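Local coordinates for protein protease Do-like 2, chloroplastic (Arabidopsis thaliana, PDB 4FLN) that cleaves proteins as a chloroplast serine endopeptidase, making the primary cut in the photodamaged D1 protein of photosystem II, at residues G84-N89 with D132-A137; F46-V51 with K102-D107; T381-P386 with I416-Q421; P60-P65 with I388-E393. All coordinates share one frame; numbering follows the deposited sequence.

Contact 1: residues G84-N89 with D132-A137; sequences GKLLTN and DFWKGA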
loop_
_atom_site.group_PDB
_atom_site.type_symbol
_atom_site.label_atom_id
_atom_site.label_comp_id
_atom_site.label_asym_id
_atom_site.label_seq_id
_atom_site.Cartn_x
_atom_site.Cartn_y
_atom_site.Cartn_z
ATOM N N GLY B 84 -11.227 38.152 33.709
ATOM C CA GLY B 84 -11.119 38.512 32.310
ATOM C C GLY B 84 -10.478 37.427 31.464
ATOM O O GLY B 84 -9.916 37.718 30.410
ATOM N N LYS B 85 -10.539 36.180 31.923
ATOM C CA LYS B 85 -9.710 35.129 31.340
ATOM C C LYS B 85 -10.458 34.112 30.462
ATOM O O LYS B 85 -11.625 33.804 30.695
ATOM C CB LYS B 85 -8.908 34.429 32.444
ATOM C CG LYS B 85 -8.025 35.387 33.259
ATOM C CD LYS B 85 -7.365 34.699 34.455
ATOM C CE LYS B 85 -8.393 34.251 35.504
ATOM N NZ LYS B 85 -7.821 33.349 36.559
ATOM N N LEU B 86 -9.768 33.621 29.436
ATOM C CA LEU B 86 -10.265 32.529 28.602
ATOM C C LEU B 86 -9.369 31.301 28.734
ATOM O O LEU B 86 -8.145 31.405 28.728
ATOM C CB LEU B 86 -10.326 32.952 27.133
ATOM C CG LEU B 86 -11.327 34.054 26.810
ATOM C CD1 LEU B 86 -11.309 34.382 25.327
ATOM C CD2 LEU B 86 -12.719 33.623 27.265
ATOM N N LEU B 87 -9.983 30.135 28.841
ATOM C CA LEU B 87 -9.237 28.893 28.979
ATOM C C LEU B 87 -9.149 28.196 27.632
ATOM O O LEU B 87 -10.105 28.202 26.866
ATOM C CB LEU B 87 -9.948 27.988 29.986
ATOM C CG LEU B 87 -9.147 26.901 30.693
ATOM C CD1 LEU B 87 -7.738 27.374 30.962
ATOM C CD2 LEU B 87 -9.840 26.549 31.995
ATOM N N THR B 88 -8.007 27.592 27.339
ATOM C CA THR B 88 -7.881 26.798 26.121
ATOM C C THR B 88 -6.759 25.771 26.202
ATOM O O THR B 88 -6.103 25.640 27.222
ATOM C CB THR B 88 -7.685 27.683 24.874
ATOM O OG1 THR B 88 -7.896 26.894 23.698
ATOM C CG2 THR B 88 -6.282 28.274 24.836
ATOM N N ASN B 89 -6.560 25.019 25.129
ATOM C CA ASN B 89 -5.411 24.135 25.049
ATOM C C ASN B 89 -4.197 24.940 24.631
ATOM O O ASN B 89 -4.321 25.931 23.915
ATOM C CB ASN B 89 -5.649 23.003 24.059
ATOM C CG ASN B 89 -6.581 21.958 24.598
ATOM O OD1 ASN B 89 -7.587 21.621 23.974
ATOM N ND2 ASN B 89 -6.265 21.441 25.772
ATOM N N ASP B 132 -16.251 45.125 25.071
ATOM C CA ASP B 132 -17.373 44.861 24.176
ATOM C C ASP B 132 -17.563 43.356 24.178
ATOM O O ASP B 132 -18.627 42.843 24.525
ATOM C CB ASP B 132 -17.101 45.389 22.762
ATOM C CG ASP B 132 -17.957 46.611 22.411
ATOM O OD1 ASP B 132 -19.049 46.779 22.993
ATOM O OD2 ASP B 132 -17.541 47.404 21.541
ATOM N N PHE B 133 -16.503 42.664 23.781
ATOM C CA PHE B 133 -16.416 41.221 23.910
ATOM C C PHE B 133 -16.958 40.799 25.273
ATOM O O PHE B 133 -17.928 40.044 25.363
ATOM C CB PHE B 133 -14.951 40.811 23.791
ATOM C CG PHE B 133 -14.711 39.340 23.927
ATOM C CD1 PHE B 133 -14.683 38.524 22.811
ATOM C CD2 PHE B 133 -14.487 38.777 25.165
ATOM C CE1 PHE B 133 -14.450 37.170 22.928
ATOM C CE2 PHE B 133 -14.253 37.421 25.291
ATOM C CZ PHE B 133 -14.233 36.616 24.168
ATOM N N TRP B 134 -16.320 41.281 26.332
ATOM C CA TRP B 134 -16.704 40.928 27.698
ATOM C C TRP B 134 -18.080 41.418 28.146
ATOM O O TRP B 134 -18.527 41.077 29.240
ATOM C CB TRP B 134 -15.639 41.409 28.681
ATOM C CG TRP B 134 -14.346 40.713 28.470
ATOM C CD1 TRP B 134 -13.214 41.228 27.904
ATOM C CD2 TRP B 134 -14.056 39.349 28.787
ATOM N NE1 TRP B 134 -12.231 40.267 27.868
ATOM C CE2 TRP B 134 -12.726 39.105 28.404
ATOM C CE3 TRP B 134 -14.791 38.313 29.369
ATOM C CZ2 TRP B 134 -12.116 37.866 28.580
ATOM C CZ3 TRP B 134 -14.185 37.092 29.547
ATOM C CH2 TRP B 134 -12.860 36.877 29.155
ATOM N N LYS B 135 -18.736 42.230 27.323
ATOM C CA LYS B 135 -20.063 42.738 27.673
ATOM C C LYS B 135 -21.100 41.614 27.801
ATOM O O LYS B 135 -21.271 40.799 26.891
ATOM C CB LYS B 135 -20.526 43.783 26.665
ATOM N N GLY B 136 -21.784 41.583 28.943
ATOM C CA GLY B 136 -22.869 40.644 29.174
ATOM C C GLY B 136 -22.428 39.194 29.181
ATOM O O GLY B 136 -23.239 38.290 28.972
ATOM N N ALA B 137 -21.141 38.973 29.424
ATOM C CA ALA B 137 -20.594 37.622 29.450
ATOM C C ALA B 137 -20.910 36.933 30.771
ATOM O O ALA B 137 -20.749 37.519 31.841
ATOM C CB ALA B 137 -19.097 37.654 29.208
#

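Contact 2: residues F46-V51 with K102-D107; sequences FLNAVV and KRRGDD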
loop_
_atom_site.group_PDB
_atom_site.type_symbol
_atom_site.label_atom_id
_atom_site.label_comp_id
_atom_site.label_asym_id
_atom_site.label_seq_id
_atom_site.Cartn_x
_atom_site.Cartn_y
_atom_site.Cartn_z
ATOM N N PHE B 46 -25.153 28.716 28.652
ATOM C CA PHE B 46 -23.888 28.029 28.886
ATOM C C PHE B 46 -23.034 28.033 27.634
ATOM O O PHE B 46 -21.838 28.315 27.690
ATOM C CB PHE B 46 -24.119 26.589 29.359
ATOM C CG PHE B 46 -24.635 26.487 30.768
ATOM C CD1 PHE B 46 -23.911 27.015 31.826
ATOM C CD2 PHE B 46 -25.837 25.854 31.038
ATOM C CE1 PHE B 46 -24.384 26.926 33.128
ATOM C CE2 PHE B 46 -26.311 25.758 32.339
ATOM C CZ PHE B 46 -25.580 26.297 33.383
ATOM N N LEU B 47 -23.655 27.726 26.503
ATOM C CA LEU B 47 -22.943 27.692 25.234
ATOM C C LEU B 47 -22.396 29.070 24.874
ATOM O O LEU B 47 -21.469 29.196 24.070
ATOM C CB LEU B 47 -23.856 27.177 24.120
ATOM C CG LEU B 47 -24.675 25.928 24.448
ATOM C CD1 LEU B 47 -25.194 25.299 23.172
ATOM C CD2 LEU B 47 -23.851 24.919 25.232
ATOM N N ASN B 48 -22.967 30.104 25.481
ATOM C CA ASN B 48 -22.552 31.471 25.194
ATOM C C ASN B 48 -21.215 31.815 25.840
ATOM O O ASN B 48 -20.592 32.833 25.523
ATOM C CB ASN B 48 -23.641 32.466 25.602
ATOM C CG ASN B 48 -24.726 32.603 24.545
ATOM O OD1 ASN B 48 -24.584 33.373 23.595
ATOM N ND2 ASN B 48 -25.812 31.849 24.701
ATOM N N ALA B 49 -20.770 30.946 26.736
ATOM C CA ALA B 49 -19.487 31.134 27.387
ATOM C C ALA B 49 -18.365 30.520 26.566
ATOM O O ALA B 49 -17.191 30.723 26.867
ATOM C CB ALA B 49 -19.516 30.528 28.769
ATOM N N VAL B 50 -18.730 29.759 25.535
ATOM C CA VAL B 50 -17.747 29.073 24.698
ATOM C C VAL B 50 -17.363 29.968 23.537
ATOM O O VAL B 50 -18.206 30.660 22.974
ATOM C CB VAL B 50 -18.270 27.722 24.152
ATOM C CG1 VAL B 50 -17.170 26.974 23.413
ATOM C CG2 VAL B 50 -18.803 26.872 25.273
ATOM N N VAL B 51 -16.085 29.942 23.184
ATOM C CA VAL B 51 -15.530 30.845 22.184
ATOM C C VAL B 51 -14.755 30.065 21.123
ATOM O O VAL B 51 -14.173 29.022 21.415
ATOM C CB VAL B 51 -14.594 31.872 22.865
ATOM C CG1 VAL B 51 -13.534 32.362 21.910
ATOM C CG2 VAL B 51 -15.393 33.026 23.451
ATOM N N LYS B 102 -13.697 34.624 18.689
ATOM C CA LYS B 102 -14.988 35.048 18.180
ATOM C C LYS B 102 -16.091 34.549 19.102
ATOM O O LYS B 102 -16.166 33.363 19.408
ATOM C CB LYS B 102 -15.179 34.532 16.750
ATOM C CG LYS B 102 -16.371 35.101 16.003
ATOM C CD LYS B 102 -16.338 34.662 14.541
ATOM C CE LYS B 102 -17.571 35.122 13.758
ATOM N NZ LYS B 102 -18.799 34.335 14.090
ATOM N N ARG B 103 -16.931 35.466 19.564
ATOM C CA ARG B 103 -18.056 35.113 20.419
ATOM C C ARG B 103 -19.103 34.361 19.596
ATOM O O ARG B 103 -19.151 34.493 18.377
ATOM C CB ARG B 103 -18.659 36.374 21.051
ATOM C CG ARG B 103 -18.639 36.382 22.567
ATOM C CD ARG B 103 -18.196 37.729 23.107
ATOM N NE ARG B 103 -19.030 38.829 22.623
ATOM C CZ ARG B 103 -19.976 39.427 23.341
ATOM N NH1 ARG B 103 -20.213 39.036 24.590
ATOM N NH2 ARG B 103 -20.681 40.422 22.815
ATOM N N ARG B 104 -19.928 33.556 20.255
ATOM C CA ARG B 104 -21.007 32.880 19.553
ATOM C C ARG B 104 -22.099 33.880 19.208
ATOM O O ARG B 104 -22.630 34.561 20.088
ATOM C CB ARG B 104 -21.592 31.772 20.413
ATOM C CG ARG B 104 -22.578 30.907 19.670
ATOM C CD ARG B 104 -23.681 30.456 20.582
ATOM N NE ARG B 104 -24.379 29.300 20.040
ATOM C CZ ARG B 104 -25.426 28.731 20.625
ATOM N NH1 ARG B 104 -25.892 29.227 21.766
ATOM N NH2 ARG B 104 -26.006 27.673 20.070
ATOM N N GLY B 105 -22.441 33.971 17.930
ATOM C CA GLY B 105 -23.478 34.895 17.502
ATOM C C GLY B 105 -23.018 36.341 17.410
ATOM O O GLY B 105 -23.818 37.266 17.551
ATOM N N ASP B 106 -21.723 36.526 17.171
ATOM C CA ASP B 106 -21.122 37.842 16.995
ATOM C C ASP B 106 -20.213 37.768 15.771
ATOM O O ASP B 106 -19.270 36.984 15.749
ATOM C CB ASP B 106 -20.306 38.218 18.240
ATOM C CG ASP B 106 -19.899 39.688 18.267
ATOM O OD1 ASP B 106 -20.026 40.372 17.227
ATOM O OD2 ASP B 106 -19.443 40.159 19.335
ATOM N N ASP B 107 -20.492 38.574 14.751
ATOM C CA ASP B 107 -19.732 38.495 13.503
ATOM C C ASP B 107 -18.257 38.885 13.671
ATOM O O ASP B 107 -17.365 38.189 13.182
ATOM C CB ASP B 107 -20.400 39.331 12.406
ATOM C CG ASP B 107 -20.448 38.603 11.065
ATOM O OD1 ASP B 107 -20.330 37.356 11.058
ATOM O OD2 ASP B 107 -20.612 39.274 10.023
#

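Contact 3: residues T381-P386 with I416-Q421; sequences TPLSEP and IVILSQ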
loop_
_atom_site.group_PDB
_atom_site.type_symbol
_atom_site.label_atom_id
_atom_site.label_comp_id
_atom_site.label_asym_id
_atom_site.label_seq_id
_atom_site.Cartn_x
_atom_site.Cartn_y
_atom_site.Cartn_z
ATOM N N THR B 381 23.640 22.222 16.648
ATOM C CA THR B 381 22.457 22.497 17.471
ATOM C C THR B 381 22.316 21.457 18.571
ATOM O O THR B 381 22.897 20.365 18.485
ATOM C CB THR B 381 21.140 22.464 16.680
ATOM O OG1 THR B 381 21.196 21.413 15.712
ATOM C CG2 THR B 381 20.879 23.769 15.995
ATOM N N PRO B 382 21.531 21.784 19.611
ATOM C CA PRO B 382 21.197 20.774 20.616
ATOM C C PRO B 382 20.215 19.763 20.027
ATOM O O PRO B 382 19.357 20.112 19.216
ATOM C CB PRO B 382 20.543 21.592 21.733
ATOM C CG PRO B 382 20.931 23.004 21.466
ATOM C CD PRO B 382 21.003 23.104 19.979
ATOM N N LEU B 383 20.377 18.503 20.403
ATOM C CA LEU B 383 19.465 17.464 19.980
ATOM C C LEU B 383 18.156 17.711 20.715
ATOM O O LEU B 383 18.146 17.988 21.919
ATOM C CB LEU B 383 20.039 16.096 20.355
ATOM C CG LEU B 383 19.796 14.832 19.522
ATOM C CD1 LEU B 383 19.514 13.680 20.458
ATOM C CD2 LEU B 383 18.679 14.987 18.519
ATOM N N SER B 384 17.051 17.637 19.988
ATOM C CA SER B 384 15.737 17.793 20.592
ATOM C C SER B 384 14.759 16.842 19.921
ATOM O O SER B 384 15.022 16.335 18.837
ATOM C CB SER B 384 15.251 19.243 20.478
ATOM O OG SER B 384 14.930 19.587 19.140
ATOM N N GLU B 385 13.625 16.595 20.557
ATOM C CA GLU B 385 12.652 15.698 19.960
ATOM C C GLU B 385 12.125 16.223 18.612
ATOM O O GLU B 385 12.105 15.491 17.616
ATOM C CB GLU B 385 11.526 15.383 20.939
ATOM C CG GLU B 385 11.348 13.887 21.172
ATOM C CD GLU B 385 12.488 13.261 21.974
ATOM O OE1 GLU B 385 12.945 13.890 22.957
ATOM O OE2 GLU B 385 12.922 12.138 21.625
ATOM N N PRO B 386 11.719 17.502 18.568
ATOM C CA PRO B 386 11.280 18.110 17.307
ATOM C C PRO B 386 12.298 17.924 16.183
ATOM O O PRO B 386 11.897 17.606 15.063
ATOM C CB PRO B 386 11.166 19.587 17.657
ATOM C CG PRO B 386 10.878 19.605 19.107
ATOM C CD PRO B 386 11.629 18.444 19.694
ATOM N N ILE B 416 22.914 17.396 24.623
ATOM C CA ILE B 416 23.664 16.654 23.640
ATOM C C ILE B 416 23.792 17.634 22.490
ATOM O O ILE B 416 22.788 18.110 21.949
ATOM C CB ILE B 416 22.905 15.389 23.172
ATOM C CG1 ILE B 416 22.640 14.451 24.346
ATOM C CG2 ILE B 416 23.688 14.652 22.111
ATOM C CD1 ILE B 416 21.773 13.272 23.984
ATOM N N VAL B 417 25.025 17.979 22.150
ATOM C CA VAL B 417 25.254 18.878 21.041
ATOM C C VAL B 417 25.561 18.041 19.816
ATOM O O VAL B 417 26.411 17.146 19.857
ATOM C CB VAL B 417 26.422 19.823 21.311
ATOM C CG1 VAL B 417 26.543 20.838 20.174
ATOM C CG2 VAL B 417 26.235 20.517 22.643
ATOM N N ILE B 418 24.853 18.312 18.731
ATOM C CA ILE B 418 25.107 17.570 17.520
ATOM C C ILE B 418 25.574 18.471 16.397
ATOM O O ILE B 418 25.265 19.659 16.346
ATOM C CB ILE B 418 23.878 16.785 17.046
ATOM C CG1 ILE B 418 22.808 17.746 16.538
ATOM C CG2 ILE B 418 23.344 15.900 18.157
ATOM C CD1 ILE B 418 21.938 17.148 15.460
ATOM N N LEU B 419 26.345 17.876 15.506
ATOM C CA LEU B 419 26.694 18.487 14.256
ATOM C C LEU B 419 25.659 17.968 13.277
ATOM O O LEU B 419 25.668 16.787 12.933
ATOM C CB LEU B 419 28.071 17.978 13.869
ATOM C CG LEU B 419 28.534 18.220 12.446
ATOM C CD1 LEU B 419 28.393 19.684 12.134
ATOM C CD2 LEU B 419 29.961 17.781 12.332
ATOM N N SER B 420 24.756 18.833 12.832
ATOM C CA SER B 420 23.692 18.391 11.922
ATOM C C SER B 420 24.167 18.249 10.469
ATOM O O SER B 420 24.075 17.167 9.891
ATOM C CB SER B 420 22.420 19.244 12.039
ATOM O OG SER B 420 22.719 20.611 12.244
ATOM N N GLN B 421 24.644 19.341 9.878
ATOM C CA GLN B 421 25.243 19.291 8.546
ATOM C C GLN B 421 26.551 20.087 8.504
ATOM O O GLN B 421 26.839 20.878 9.404
ATOM C CB GLN B 421 24.260 19.830 7.496
ATOM C CG GLN B 421 24.067 21.343 7.545
ATOM C CD GLN B 421 22.768 21.802 6.912
ATOM O OE1 GLN B 421 21.773 21.997 7.609
ATOM N NE2 GLN B 421 22.770 21.991 5.590
HETATM O O HOH W 1 19.944 17.633 24.206
#

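Contact 4: residues P60-P65 with I388-E393; sequences PDYSLP and IEEECE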
loop_
_atom_site.group_PDB
_atom_site.type_symbol
_atom_site.label_atom_id
_atom_site.label_comp_id
_atom_site.label_asym_id
_atom_site.label_seq_id
_atom_site.Cartn_x
_atom_site.Cartn_y
_atom_site.Cartn_z
ATOM N N PRO B 60 9.513 27.396 14.292
ATOM C CA PRO B 60 10.881 27.397 13.772
ATOM C C PRO B 60 11.175 26.074 13.088
ATOM O O PRO B 60 10.594 25.061 13.461
ATOM C CB PRO B 60 11.719 27.510 15.041
ATOM C CG PRO B 60 10.926 26.765 16.047
ATOM C CD PRO B 60 9.471 27.019 15.715
ATOM N N ASP B 61 12.067 26.076 12.109
ATOM C CA ASP B 61 12.532 24.838 11.511
ATOM C C ASP B 61 13.731 24.390 12.341
ATOM O O ASP B 61 14.641 25.176 12.573
ATOM C CB ASP B 61 12.936 25.100 10.057
ATOM C CG ASP B 61 13.498 23.870 9.358
ATOM O OD1 ASP B 61 12.761 23.245 8.567
ATOM O OD2 ASP B 61 14.685 23.537 9.574
ATOM N N TYR B 62 13.734 23.153 12.825
ATOM C CA TYR B 62 14.871 22.669 13.619
ATOM C C TYR B 62 16.046 22.187 12.769
ATOM O O TYR B 62 17.216 22.356 13.138
ATOM C CB TYR B 62 14.422 21.598 14.615
ATOM C CG TYR B 62 13.338 22.113 15.522
ATOM C CD1 TYR B 62 13.639 22.637 16.770
ATOM C CD2 TYR B 62 12.015 22.119 15.109
ATOM C CE1 TYR B 62 12.647 23.131 17.592
ATOM C CE2 TYR B 62 11.019 22.609 15.922
ATOM C CZ TYR B 62 11.339 23.115 17.159
ATOM O OH TYR B 62 10.339 23.596 17.963
ATOM N N SER B 63 15.714 21.585 11.632
ATOM C CA SER B 63 16.705 21.103 10.688
ATOM C C SER B 63 17.596 22.253 10.253
ATOM O O SER B 63 18.819 22.127 10.223
ATOM C CB SER B 63 16.011 20.475 9.485
ATOM O OG SER B 63 15.150 19.423 9.894
ATOM N N LEU B 64 16.974 23.381 9.928
ATOM C CA LEU B 64 17.706 24.602 9.603
ATOM C C LEU B 64 17.276 25.712 10.571
ATOM O O LEU B 64 16.331 26.448 10.281
ATOM C CB LEU B 64 17.399 25.027 8.163
ATOM C CG LEU B 64 17.381 23.957 7.063
ATOM C CD1 LEU B 64 16.518 24.404 5.885
ATOM C CD2 LEU B 64 18.788 23.602 6.601
ATOM N N PRO B 65 17.940 25.826 11.739
ATOM C CA PRO B 65 17.307 26.742 12.695
ATOM C C PRO B 65 17.729 28.214 12.639
ATOM O O PRO B 65 17.761 28.852 13.692
ATOM C CB PRO B 65 17.788 26.177 14.028
ATOM C CG PRO B 65 19.169 25.664 13.713
ATOM C CD PRO B 65 19.099 25.122 12.314
ATOM N N ILE B 388 14.574 15.520 15.811
ATOM C CA ILE B 388 14.396 14.120 15.470
ATOM C C ILE B 388 13.134 13.931 14.625
ATOM O O ILE B 388 13.196 13.379 13.528
ATOM C CB ILE B 388 14.313 13.260 16.754
ATOM C CG1 ILE B 388 15.603 13.401 17.565
ATOM C CG2 ILE B 388 14.035 11.802 16.420
ATOM C CD1 ILE B 388 15.609 12.631 18.846
ATOM N N GLU B 389 11.995 14.408 15.120
ATOM C CA GLU B 389 10.741 14.288 14.377
ATOM C C GLU B 389 10.886 14.765 12.924
ATOM O O GLU B 389 10.458 14.097 11.986
ATOM C CB GLU B 389 9.621 15.065 15.075
ATOM C CG GLU B 389 8.437 14.217 15.532
ATOM C CD GLU B 389 8.730 13.409 16.797
ATOM O OE1 GLU B 389 9.600 12.508 16.756
ATOM O OE2 GLU B 389 8.084 13.675 17.837
ATOM N N GLU B 390 11.508 15.920 12.747
ATOM C CA GLU B 390 11.591 16.552 11.446
ATOM C C GLU B 390 12.588 15.881 10.498
ATOM O O GLU B 390 12.391 15.885 9.282
ATOM C CB GLU B 390 11.951 18.024 11.627
ATOM C CG GLU B 390 11.930 18.827 10.354
ATOM C CD GLU B 390 12.451 20.225 10.560
ATOM O OE1 GLU B 390 12.465 21.001 9.587
ATOM O OE2 GLU B 390 12.851 20.546 11.698
ATOM N N GLU B 391 13.658 15.313 11.052
ATOM C CA GLU B 391 14.675 14.624 10.253
ATOM C C GLU B 391 14.234 13.180 9.988
ATOM O O GLU B 391 14.849 12.452 9.206
ATOM C CB GLU B 391 16.029 14.652 10.978
ATOM C CG GLU B 391 17.211 15.109 10.124
ATOM C CD GLU B 391 17.567 16.573 10.330
ATOM O OE1 GLU B 391 18.497 16.865 11.114
ATOM O OE2 GLU B 391 16.926 17.437 9.703
ATOM N N CYS B 392 13.120 12.819 10.621
ATOM C CA CYS B 392 12.552 11.464 10.690
ATOM C C CYS B 392 13.461 10.371 11.276
ATOM O O CYS B 392 14.266 10.636 12.160
ATOM C CB CYS B 392 12.012 11.034 9.315
ATOM N N GLU B 393 13.325 9.144 10.782
ATOM C CA GLU B 393 13.968 7.997 11.441
ATOM C C GLU B 393 15.424 7.695 11.099
ATOM O O GLU B 393 16.244 7.478 11.994
ATOM C CB GLU B 393 13.097 6.736 11.357
ATOM C CG GLU B 393 11.902 6.762 12.317
ATOM C CD GLU B 393 12.023 7.839 13.402
ATOM O OE1 GLU B 393 13.068 7.906 14.093
ATOM O OE2 GLU B 393 11.061 8.623 13.560
#

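Contact 1: residues G84-N89 with D132-A137
In the first six-stranded beta-barrel of the trypsin-like protease fold, the loop after strand 123-129 lays two aromatic side chains against residues 84-86, on and just before strand 85-88. A type I turn from Asp132 to Lys135, closed by Lys135 N to Asp132 O, puts Phe133 and Trp134 next to each other, both with CB directed at the strand. Their first torsions differ: Phe133 has CG anti to its backbone N (chi1 179°), Trp134 has CG beside it (chi1 -65°). The indole lies between Phe133 CD2, 3.6 Å above the centre of one face, and Gly84 CA over the opposite face. The latter is a CH-pi contact, 4.1 Å from CA to the centroid of the Trp134 six-membered ring. Leu86, CG anti to its carbonyl carbon, divides its branches between the two rings. CD2 slides past the indole and rests 3.8 Å from Trp134 CH2. Trp134 NE1 donates to Val128 O of the preceding strand, 123-129, which ties the indole back to it, while Tyr110 meets Phe133 edge-to-face. The other branch of the leucine meets the phenyl ring tip to tip, Leu86 CD1 lying 3.9 Å from Phe133 CZ.

Contact 2: residues F46-V51 with K102-D107
Arg104 carries most of this contact, reaching from the turn after strand 96-102 to the segment that joins helix 44-47 to strand 50-57. The type II turn from Arg103 to Asp106 presents Arg104 with CB directed at residues 46-51. From CB the chain leaves with CG anti to the backbone N (chi1 -172°), bends at chi2 (-145°) and then runs nearly straight through NE to CZ. It ends alongside Leu47, the two side chains pointing the same way. Leu47 CB sits over one face of the guanidinium, 4.1 Å from Arg104 CZ and 3.7 Å from Arg104 NH1. The other terminal nitrogen, Arg104 NH2, lies 4.0 Å from Leu47 CD1 and has a long, weak ion pair with Glu320 of a second subunit. Asn48 crosses the arginine at about a right angle, its amide plane turned 64° from the guanidinium. Asn48 ND2 comes to the guanidinium edge, 3.9 Å from Arg104 NH1, but its hydrogen bond goes to Ala44 O. Beyond the arginine, Val51 lays CG1 3.8 Å from Lys102 O where the strands run together. Within the turn, Arg103 NE forms a salt bridge with Asp106 OD2, approached in the guanidinium plane. No hydrogen bond joins the two segments here, and Ser319 of the second subunit packs on both Asn48 and Arg104. The arrangement belongs to the closure of the first trypsin-like beta-barrel, where the first strand, 50-57, meets strand 96-102 and the turn 103-106 leads on toward strand 110-118.

Contact 3: residues T381-P386 with I416-Q421
Backbone hydrogen bonds come first in this antiparallel pairing of strands 378-382 and 417-422 in the second PDZ domain. Thr381 and Ile418 form a hydrogen-bonded pair: Thr381 N donates to Ile418 O at 3.0 Å, and Ile418 N returns a bond of 2.8 Å to Thr381 O that is almost straight (171°). Leu383 N to Ile416 O, 2.9 Å, carries the pairing past the end of the strand. All three carbonyl oxygens are met nearly along their C=O axes. Between them lies the non-hydrogen-bonded pair Pro382-Val417, where Pro382 CA makes a CA-H...O contact of 3.4 Å with Ile416 O. One water extends the polar pattern, donating to Leu383 O and accepting from Ile416 N.

The apolar contacts lie around Leu383. Its CB meets Ile416 CB at 4.1 Å, and its side chain crosses that of Ile418 at about a right angle, with Leu383 CG 3.9 Å from Ile418 CG2. Ile418 has CG1 in the crowded position between backbone N and carbonyl carbon (chi1 70°), so CG2 is left to face the leucine. Thr381 lies alongside Ile418 on the same sheet face, its OG1 also in the crowded position.

Leu387 of helix 385-391 packs on both Thr381 and Ile418, and Ile388 packs on Leu383. Ser384 is the N-cap of that helix, with a weak bond from Leu387 N to its OG. On the far side of 417-422, strand 437-442 continues the sheet through Val417 and Val439.

Contact 4: residues P60-P65 with I388-E393
Glu390, near the C-terminal end of helix 385-391, drives an extended side chain into the loop between strands 50-57 and 72-82, tying the protease domain to the second PDZ domain. CG is anti to the backbone N, and the chain stays straight to the carboxylate. The tight part is around OE2, gripped by two consecutive backbone N-H groups of the buried Tyr62 and Ser63, with Tyr62 N and Ser63 N each 3.0 Å from Glu390 OE2. The first meets the syn lone pair at a bent 131°; the second arrives from above the carboxylate plane. The same oxygen lies at the edge of the Tyr62 ring, whose plane is turned 86° from the carboxylate.

The acids themselves are partly exposed. The other oxygen faces a carboxylate: Asp61 OD1 is 2.5 Å from Glu390 OE1, the two groups crossing with planes 74° apart. Asp61 OD2 accepts from Leu64 N in an Asx motif within the loop.

Looser is Glu391, with a smaller contact and a single bond: its chain bends at chi2 to bring OE2 2.7 Å from Ser63 OG, the serine oxygen being less surely placed. Glu391 also packs on Arg70 of a third subunit. Behind the polar cluster, Tyr62 rests on Pro386 and Leu387 of helix 385-391, while Ile388 turns to Ala404 and Arg405 of helix 398-406.

Contacts 1 and 2 lie in the first protease barrel, their centres 9 Å apart, and touch where Phe133 CZ meets Val51 CG2 at 3.8 Å. Contacts 3 and 4 form a second pair, also 9 Å between centres, sharing helix 385-391 and meeting through Thr381 and Pro65. The centres of contacts 1 and 3 are 41 Å apart, on opposite sides of the chain's centre. Contact 3 is the buried one, with paired backbone and apolar side chains; the other three are only partly buried. Contact 1 relies on CH-pi and leucine-to-ring packing and contact 2 on an arginine over an aliphatic carbon, whereas contact 4 joins two domains through carboxylates and backbone N-H groups.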